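Local coordinates for protein 5-carboxymethyl-2-hydroxymuconate semialdehyde dehydrogenase (Thermus thermophilus, PDB 2D4E) that probably catalyses the NAD-dependent oxidation of 5-carboxymethyl-2-hydroxymuconate semialdehyde to the corresponding acid, as a tetrameric member of the aldehyde dehydrogenase family, at residues E42-S46 with L55-A59. Residues are numbered along the deposited sequence; the frame is centred on the assembly and turned at random.
With NA (sodium ion), chain I.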
loop_
_atom_site.group_PDB
_atom_site.type_symbol
_atom_site.label_atom_id
_atom_site.label_comp_id
_atom_site.label_asym_id
_atom_site.label_seq_id
_atom_site.Cartn_x
_atom_site.Cartn_y
_atom_site.Cartn_z
ATOM N N GLU C 42 -28.533 26.531 -33.722
ATOM C CA GLU C 42 -29.079 25.215 -34.015
ATOM C C GLU C 42 -29.341 24.365 -32.775
ATOM O O GLU C 42 -28.654 24.485 -31.757
ATOM C CB GLU C 42 -28.137 24.455 -34.950
ATOM C CG GLU C 42 -28.161 24.940 -36.387
ATOM C CD GLU C 42 -27.253 24.124 -37.291
ATOM O OE1 GLU C 42 -27.295 22.875 -37.209
ATOM O OE2 GLU C 42 -26.504 24.729 -38.089
ATOM N N THR C 43 -30.349 23.506 -32.877
ATOM C CA THR C 43 -30.705 22.604 -31.792
ATOM C C THR C 43 -31.086 21.258 -32.396
ATOM O O THR C 43 -31.237 21.132 -33.611
ATOM C CB THR C 43 -31.918 23.123 -30.975
ATOM O OG1 THR C 43 -33.066 23.206 -31.825
ATOM C CG2 THR C 43 -31.631 24.493 -30.379
ATOM N N PHE C 44 -31.223 20.249 -31.544
ATOM C CA PHE C 44 -31.623 18.924 -31.990
ATOM C C PHE C 44 -32.617 18.396 -30.960
ATOM O O PHE C 44 -32.508 18.679 -29.766
ATOM C CB PHE C 44 -30.402 18.000 -32.136
ATOM C CG PHE C 44 -29.728 17.647 -30.834
ATOM C CD1 PHE C 44 -30.119 16.519 -30.116
ATOM C CD2 PHE C 44 -28.690 18.432 -30.339
ATOM C CE1 PHE C 44 -29.485 16.176 -28.925
ATOM C CE2 PHE C 44 -28.048 18.097 -29.147
ATOM C CZ PHE C 44 -28.445 16.966 -28.439
ATOM N N PRO C 45 -33.618 17.637 -31.412
ATOM C CA PRO C 45 -34.614 17.107 -30.481
ATOM C C PRO C 45 -34.234 15.798 -29.809
ATOM O O PRO C 45 -33.368 15.062 -30.286
ATOM C CB PRO C 45 -35.831 16.935 -31.369
ATOM C CG PRO C 45 -35.195 16.405 -32.642
ATOM C CD PRO C 45 -33.945 17.273 -32.805
ATOM N N SER C 46 -34.895 15.528 -28.687
ATOM C CA SER C 46 -34.716 14.291 -27.947
ATOM C C SER C 46 -36.118 13.743 -27.724
ATOM O O SER C 46 -37.003 14.453 -27.241
ATOM C CB SER C 46 -34.040 14.524 -26.599
ATOM O OG SER C 46 -33.905 13.284 -25.921
ATOM N N LEU C 55 -39.624 15.492 -26.562
ATOM C CA LEU C 55 -39.659 15.943 -25.170
ATOM C C LEU C 55 -39.210 17.388 -25.078
ATOM O O LEU C 55 -39.718 18.171 -24.270
ATOM C CB LEU C 55 -38.719 15.104 -24.303
ATOM C CG LEU C 55 -39.195 13.797 -23.677
ATOM C CD1 LEU C 55 -38.012 13.123 -22.990
ATOM C CD2 LEU C 55 -40.303 14.076 -22.668
ATOM N N GLY C 56 -38.237 17.724 -25.911
ATOM C CA GLY C 56 -37.690 19.062 -25.927
ATOM C C GLY C 56 -36.495 19.083 -26.852
ATOM O O GLY C 56 -36.284 18.139 -27.623
ATOM N N VAL C 57 -35.707 20.148 -26.783
ATOM C CA VAL C 57 -34.542 20.269 -27.643
ATOM C C VAL C 57 -33.295 20.660 -26.861
ATOM O O VAL C 57 -33.381 21.225 -25.773
ATOM C CB VAL C 57 -34.797 21.318 -28.763
ATOM C CG1 VAL C 57 -36.056 20.947 -29.543
ATOM C CG2 VAL C 57 -34.946 22.709 -28.161
ATOM N N ALA C 58 -32.132 20.348 -27.422
ATOM C CA ALA C 58 -30.864 20.678 -26.793
ATOM C C ALA C 58 -29.979 21.368 -27.823
ATOM O O ALA C 58 -30.036 21.042 -29.010
ATOM C CB ALA C 58 -30.186 19.407 -26.281
ATOM N N ALA C 59 -29.166 22.320 -27.369
ATOM C CA ALA C 59 -28.263 23.049 -28.259
ATOM C C ALA C 59 -27.333 22.089 -29.003
ATOM O O ALA C 59 -26.764 21.171 -28.408
ATOM C CB ALA C 59 -27.446 24.057 -27.460
HETATM NA NA NA I . -34.567 10.811 -25.081
HETATM O O HOH W 1 -34.309 9.243 -26.965
#
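Phe44 and Ala58 grip each other twice through their backbones, Phe44 N to Ala58 O and Ala58 N to Phe44 O, both 2.9 Å, making the hydrogen-bonded pair of an antiparallel beta hairpin. The same two residues also meet through their side chains: Ala58 CB sits over one face of the Phe44 ring, 4.1 Å from its centroid, in a CH-pi contact. Because chi1 is 68°, the ring reaches the partner strand, its edge at CE2 coming to 3.4 Å from Ala59 O. On the side of the hairpin that carries Pro45 and Val57, Thr43 OG1 lies 4.0 Å from Val57 CB. Farther along, Ser46 N donates a hydrogen bond to Gly56 O, and Leu55 N one to Ser46 O. With chi1 at 179° Ser46 turns its hydroxyl away from its own amide, and OG binds sodium at 2.7 Å. Replacing Phe44 by an alanine would probably strip the Ala58 methyl of its aromatic cover and open a gap beside the Phe228 ring, which the Phe44 ring meets at about 50° between planes. A water, Leu47 O, Trp200 O and Asp113 OD1 also bind the ion, whose charge the carboxylate probably offsets; the hairpin thus exemplifies backbone-paired strands cross-linked by a metal to helix 103-114.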